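Local coordinates for protein putative monooxygenase Rv0793 (Mycobacterium tuberculosis, PDB 1Y0H) that is a putative homodimeric monooxygenase that might take part in antibiotic biosynthesis or scavenge reactive oxygen species, at residues R34-C39 with S71-N76. Sequence-based numbering, arbitrary orientation.
Sequences RAEDGC and SPHYLN. With ACT (acetate ion), chain D.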
loop_
_atom_site.group_PDB
_atom_site.type_symbol
_atom_site.label_atom_id
_atom_site.label_comp_id
_atom_site.label_asym_id
_atom_site.label_seq_id
_atom_site.Cartn_x
_atom_site.Cartn_y
_atom_site.Cartn_z
ATOM N N ARG A 34 -8.104 14.287 -2.033
ATOM C CA ARG A 34 -7.212 14.907 -1.041
ATOM C C ARG A 34 -7.919 16.034 -0.286
ATOM O O ARG A 34 -7.569 16.312 0.856
ATOM C CB ARG A 34 -5.918 15.430 -1.676
ATOM C CG ARG A 34 -4.958 14.322 -2.070
ATOM C CD ARG A 34 -3.688 14.905 -2.679
ATOM N NE ARG A 34 -2.825 13.852 -3.196
ATOM C CZ ARG A 34 -1.836 14.037 -4.062
ATOM N NH1 ARG A 34 -1.549 15.253 -4.523
ATOM N NH2 ARG A 34 -1.120 12.994 -4.456
ATOM N N ALA A 35 -8.902 16.665 -0.934
ATOM C CA ALA A 35 -9.666 17.773 -0.339
ATOM C C ALA A 35 -10.697 17.328 0.699
ATOM O O ALA A 35 -11.180 18.154 1.480
ATOM C CB ALA A 35 -10.328 18.623 -1.418
ATOM N N GLU A 36 -11.034 16.039 0.692
ATOM C CA GLU A 36 -11.929 15.467 1.707
ATOM C C GLU A 36 -11.379 15.687 3.116
ATOM O O GLU A 36 -10.214 15.375 3.395
ATOM C CB GLU A 36 -12.142 13.967 1.466
ATOM C CG GLU A 36 -12.878 13.602 0.170
ATOM C CD GLU A 36 -12.833 12.102 -0.162
ATOM O OE1 GLU A 36 -12.509 11.278 0.727
ATOM O OE2 GLU A 36 -13.122 11.730 -1.327
ATOM N N ASP A 37 -12.235 16.204 4.001
ATOM C CA ASP A 37 -11.879 16.451 5.398
ATOM C C ASP A 37 -11.228 15.220 6.023
ATOM O O ASP A 37 -10.277 15.324 6.799
ATOM C CB ASP A 37 -13.141 16.824 6.178
ATOM C CG ASP A 37 -12.841 17.331 7.571
ATOM O OD1 ASP A 37 -12.417 18.499 7.700
ATOM O OD2 ASP A 37 -13.046 16.570 8.541
ATOM N N GLY A 38 -11.745 14.051 5.657
ATOM C CA GLY A 38 -11.324 12.807 6.257
ATOM C C GLY A 38 -10.220 12.057 5.548
ATOM O O GLY A 38 -9.856 10.968 5.977
ATOM N N CYS A 39 -9.690 12.618 4.464
ATOM C CA CYS A 39 -8.613 11.970 3.734
ATOM C C CYS A 39 -7.258 12.453 4.253
ATOM O O CYS A 39 -6.935 13.647 4.137
ATOM C CB CYS A 39 -8.716 12.265 2.233
ATOM S SG CYS A 39 -7.389 11.449 1.261
ATOM N N SER A 71 -19.074 9.736 -2.685
ATOM C CA SER A 71 -18.790 11.048 -3.269
ATOM C C SER A 71 -19.026 11.085 -4.779
ATOM O O SER A 71 -18.940 10.047 -5.446
ATOM C CB SER A 71 -17.350 11.454 -2.972
ATOM O OG SER A 71 -16.443 10.651 -3.706
ATOM N N PRO A 72 -19.326 12.283 -5.328
ATOM C CA PRO A 72 -19.566 12.412 -6.760
ATOM C C PRO A 72 -18.369 11.979 -7.584
ATOM O O PRO A 72 -18.543 11.357 -8.636
ATOM C CB PRO A 72 -19.830 13.918 -6.940
ATOM C CG PRO A 72 -20.291 14.369 -5.634
ATOM C CD PRO A 72 -19.507 13.576 -4.639
ATOM N N HIS A 73 -17.164 12.298 -7.124
ATOM C CA HIS A 73 -15.978 11.898 -7.865
ATOM C C HIS A 73 -15.798 10.379 -7.852
ATOM O O HIS A 73 -15.471 9.793 -8.888
ATOM C CB HIS A 73 -14.712 12.656 -7.430
ATOM C CG HIS A 73 -14.544 12.780 -5.947
ATOM N ND1 HIS A 73 -15.337 13.602 -5.175
ATOM C CD2 HIS A 73 -13.642 12.223 -5.104
ATOM C CE1 HIS A 73 -14.952 13.519 -3.916
ATOM N NE2 HIS A 73 -13.926 12.690 -3.846
ATOM N N TYR A 74 -16.041 9.739 -6.709
ATOM C CA TYR A 74 -15.902 8.286 -6.635
ATOM C C TYR A 74 -16.926 7.610 -7.533
ATOM O O TYR A 74 -16.603 6.678 -8.257
ATOM C CB TYR A 74 -16.027 7.768 -5.203
ATOM C CG TYR A 74 -15.844 6.267 -5.074
ATOM C CD1 TYR A 74 -14.569 5.711 -4.905
ATOM C CD2 TYR A 74 -16.935 5.407 -5.157
ATOM C CE1 TYR A 74 -14.394 4.334 -4.781
ATOM C CE2 TYR A 74 -16.772 4.033 -5.041
ATOM C CZ TYR A 74 -15.504 3.507 -4.857
ATOM O OH TYR A 74 -15.338 2.147 -4.741
ATOM N N LEU A 75 -18.165 8.079 -7.487
ATOM C CA LEU A 75 -19.215 7.425 -8.263
ATOM C C LEU A 75 -18.989 7.555 -9.768
ATOM O O LEU A 75 -19.299 6.623 -10.521
ATOM C CB LEU A 75 -20.600 7.931 -7.854
ATOM C CG LEU A 75 -21.047 7.595 -6.427
ATOM C CD1 LEU A 75 -22.416 8.192 -6.177
ATOM C CD2 LEU A 75 -21.034 6.089 -6.100
ATOM N N ASN A 76 -18.447 8.691 -10.198
ATOM C CA ASN A 76 -18.096 8.904 -11.600
ATOM C C ASN A 76 -17.015 7.919 -12.020
ATOM O O ASN A 76 -17.107 7.289 -13.075
ATOM C CB ASN A 76 -17.620 10.341 -11.839
ATOM C CG ASN A 76 -17.177 10.575 -13.269
ATOM O OD1 ASN A 76 -17.977 10.474 -14.193
ATOM N ND2 ASN A 76 -15.901 10.898 -13.457
HETATM C C ACT D . -12.495 1.060 -5.580
HETATM O O ACT D . -11.406 1.696 -5.615
HETATM O OXT ACT D . -13.058 0.951 -4.460
HETATM C CH3 ACT D . -13.091 0.452 -6.812
#
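Two chi1 settings bring Glu36 and His73 together: Glu36 turns CG opposite its carbonyl carbon (chi1 -65°) and runs on extended, while His73 tucks CG between its backbone N and carbonyl carbon (chi1 45°), sending the ring from the first turn of helix 72-78 toward the end of helix 19-35. His73 NE2 donates to Glu36 OE2 at 2.8 Å, with an N-H...O angle of 159°. The acceptor lies near the imidazole plane, and the oxygen offers its anti lone pair, the carboxylate being markedly turned from the ring. An extended glutamate suits this place as a strong acceptor whose OE2 also bonds His68 ND1; imidazole suits in turn because NE2 donates from the ring edge. Ser71, the N-cap, accepts from Tyr74 N through OG at 3.2 Å and bonds His68 O, as one hydroxyl can. Separately, OG sits 3.2 Å above the His73 ring centre. Tyr74, with CG anti to its N, leads its phenol away from Glu36, and its hydroxyl suits by donating to acetate OXT at 2.6 Å, the ion probably coming from the crystallisation liquor. Within this ferredoxin-like fold, the one hydrogen bond between the two segments ties the type I turn Glu36-Cys39 to helix 72-78, and OE2 joins two histidines, helping fix the imidazole's tilt.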